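Local coordinates for protein ectonucleotide pyrophosphatase/phosphodiesterase family member 5 (Mus musculus, PDB 5VEO) that probably hydrolyses phosphodiester bonds as a zinc-dependent ectoenzyme of the alkaline phosphatase superfamily, with restricted activity on nucleotides, at residues P35-I40 with S195-K200. The protein carries 1 engineered substitution. Numbering follows the deposited sequence. Where two conformers were deposited one is given.
Sequences PHFHYI and SDVDHK
A single buried carboxylate, that of Asp198 in the middle of helix 190-210, accepts one firm backbone N-H bond, Phe37's, and weak ones from His36, at the start of another helix. In this alkaline phosphatase-like fold, helix 35-42 thus starts on a side chain borrowed from far along the chain, and the negative charge probably interacts favourably with the helix dipole. The axes of segments 35-40 and 195-200 cross at 51° and come within 8.5 Å. With CG anti to its backbone N (chi1 -178°), Asp198 reaches across to the opening turn of the other helix. The bond from Phe37 N to Asp198 OD1 is 2.9 Å long and nearly straight, on the syn lone pair; His36 N spreads its weak bonds over both oxygens. OD2 also accepts a hydrogen bond from the imidazole, His36 ND1 to Asp198 OD2 at 2.9 Å, approaching from above the carboxylate plane, the ring turned 33° against it. Pro35 CD lies 3.3 Å from Asp198 OD2. An alanine at Asp198 would remove all these acceptors and would probably loosen the start of helix 35-42 and its hold on helix 190-210. Phe37, buried against Leu201 of helix 190-210 and Leu339 of strand 338-341, lays its ring edge against the carboxylate, CD2 3.2 Å from Asp198 OD1. The apolar contact is at the tip of that ring, where Phe37 CZ meets Val197 CG1 edge-on at 4.1 Å.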
loop_
_atom_site.group_PDB
_atom_site.type_symbol
_atom_site.label_atom_id
_atom_site.label_comp_id
_atom_site.label_asym_id
_atom_site.label_seq_id
_atom_site.Cartn_x
_atom_site.Cartn_y
_atom_site.Cartn_z
ATOM N N PRO A 35 11.502 4.604 20.186
ATOM C CA PRO A 35 12.037 5.950 20.446
ATOM C C PRO A 35 12.214 6.792 19.206
ATOM O O PRO A 35 12.032 8.011 19.284
ATOM C CB PRO A 35 13.383 5.664 21.131
ATOM C CG PRO A 35 13.716 4.239 20.768
ATOM C CD PRO A 35 12.384 3.549 20.701
ATOM N N HIS A 36 12.535 6.192 18.055
ATOM C CA HIS A 36 12.751 7.023 16.878
ATOM C C HIS A 36 11.434 7.465 16.260
ATOM O O HIS A 36 11.312 8.621 15.839
ATOM C CB HIS A 36 13.641 6.289 15.891
ATOM C CG HIS A 36 15.006 6.050 16.442
ATOM N ND1 HIS A 36 15.430 4.818 16.886
ATOM C CD2 HIS A 36 16.008 6.917 16.719
ATOM C CE1 HIS A 36 16.664 4.925 17.351
ATOM N NE2 HIS A 36 17.035 6.188 17.262
ATOM N N PHE A 37 10.419 6.591 16.239
ATOM C CA PHE A 37 9.087 7.059 15.877
ATOM C C PHE A 37 8.626 8.158 16.825
ATOM O O PHE A 37 8.066 9.165 16.389
ATOM C CB PHE A 37 8.073 5.914 15.871
ATOM C CG PHE A 37 8.163 5.014 14.649
ATOM C CD1 PHE A 37 7.431 5.298 13.513
ATOM C CD2 PHE A 37 8.972 3.892 14.645
ATOM C CE1 PHE A 37 7.506 4.478 12.376
ATOM C CE2 PHE A 37 9.041 3.064 13.519
ATOM C CZ PHE A 37 8.310 3.375 12.384
ATOM N N HIS A 38 8.864 7.985 18.128
ATOM C CA HIS A 38 8.410 8.978 19.096
ATOM C C HIS A 38 9.181 10.289 18.967
ATOM O O HIS A 38 8.616 11.362 19.215
ATOM C CB HIS A 38 8.499 8.388 20.507
ATOM C CG HIS A 38 7.313 7.548 20.864
ATOM N ND1 HIS A 38 7.170 6.250 20.428
ATOM C CD2 HIS A 38 6.196 7.831 21.577
ATOM C CE1 HIS A 38 6.026 5.759 20.875
ATOM N NE2 HIS A 38 5.410 6.703 21.565
ATOM N N TYR A 39 10.439 10.231 18.519
ATOM C CA TYR A 39 11.196 11.449 18.258
ATOM C C TYR A 39 10.567 12.255 17.123
ATOM O O TYR A 39 10.434 13.481 17.217
ATOM C CB TYR A 39 12.643 11.081 17.937
ATOM C CG TYR A 39 13.512 12.245 17.552
ATOM C CD1 TYR A 39 14.006 13.118 18.514
ATOM C CD2 TYR A 39 13.846 12.474 16.228
ATOM C CE1 TYR A 39 14.826 14.186 18.158
ATOM C CE2 TYR A 39 14.664 13.532 15.867
ATOM C CZ TYR A 39 15.141 14.390 16.831
ATOM O OH TYR A 39 15.947 15.449 16.438
ATOM N N ILE A 40 10.144 11.584 16.050
ATOM C CA ILE A 40 9.439 12.285 14.978
ATOM C C ILE A 40 8.120 12.859 15.488
ATOM O O ILE A 40 7.751 13.994 15.161
ATOM C CB ILE A 40 9.224 11.349 13.777
ATOM C CG1 ILE A 40 10.578 11.108 13.091
ATOM C CG2 ILE A 40 8.217 11.956 12.805
ATOM C CD1 ILE A 40 10.542 10.141 11.947
ATOM N N SER A 195 10.907 -3.262 16.740
ATOM C CA SER A 195 12.095 -2.607 17.288
ATOM C C SER A 195 13.143 -2.384 16.207
ATOM O O SER A 195 13.791 -1.326 16.157
ATOM C CB SER A 195 12.694 -3.450 18.416
ATOM O OG SER A 195 11.868 -3.488 19.557
ATOM N N ASP A 196 13.311 -3.358 15.319
ATOM C CA ASP A 196 14.289 -3.208 14.252
ATOM C C ASP A 196 13.898 -2.110 13.272
ATOM O O ASP A 196 14.761 -1.348 12.809
ATOM C CB ASP A 196 14.472 -4.506 13.503
ATOM C CG ASP A 196 15.583 -4.387 12.470
ATOM O OD1 ASP A 196 16.759 -4.265 12.870
ATOM O OD2 ASP A 196 15.287 -4.357 11.273
ATOM N N VAL A 197 12.610 -2.037 12.921
ATOM C CA VAL A 197 12.149 -0.975 12.033
ATOM C C VAL A 197 12.356 0.386 12.685
ATOM O O VAL A 197 12.782 1.333 12.025
ATOM C CB VAL A 197 10.688 -1.215 11.623
ATOM C CG1 VAL A 197 10.114 0.002 10.901
ATOM C CG2 VAL A 197 10.621 -2.448 10.724
ATOM N N ASP A 198 12.099 0.496 13.998
ATOM C CA ASP A 198 12.388 1.741 14.700
ATOM C C ASP A 198 13.871 2.077 14.612
ATOM O O ASP A 198 14.241 3.231 14.366
ATOM C CB ASP A 198 11.946 1.643 16.159
ATOM C CG ASP A 198 12.187 2.929 16.919
ATOM O OD1 ASP A 198 11.325 3.850 16.800
ATOM O OD2 ASP A 198 13.252 3.005 17.592
ATOM N N HIS A 199 14.732 1.075 14.793
ATOM C CA HIS A 199 16.169 1.284 14.658
ATOM C C HIS A 199 16.529 1.771 13.256
ATOM O O HIS A 199 17.341 2.687 13.103
ATOM C CB HIS A 199 16.908 -0.010 14.995
ATOM C CG HIS A 199 18.380 0.164 15.171
ATOM N ND1 HIS A 199 19.302 -0.264 14.238
ATOM C CD2 HIS A 199 19.093 0.731 16.173
ATOM C CE1 HIS A 199 20.520 0.028 14.661
ATOM N NE2 HIS A 199 20.420 0.631 15.832
ATOM N N LYS A 200 15.917 1.185 12.222
ATOM C CA LYS A 200 16.179 1.613 10.846
ATOM C C LYS A 200 15.702 3.039 10.607
ATOM O O LYS A 200 16.377 3.820 9.931
ATOM C CB LYS A 200 15.515 0.655 9.870
ATOM C CG LYS A 200 16.285 -0.645 9.765
ATOM C CD LYS A 200 15.607 -1.615 8.857
ATOM C CE LYS A 200 16.568 -2.713 8.441
ATOM N NZ LYS A 200 17.172 -3.438 9.583
#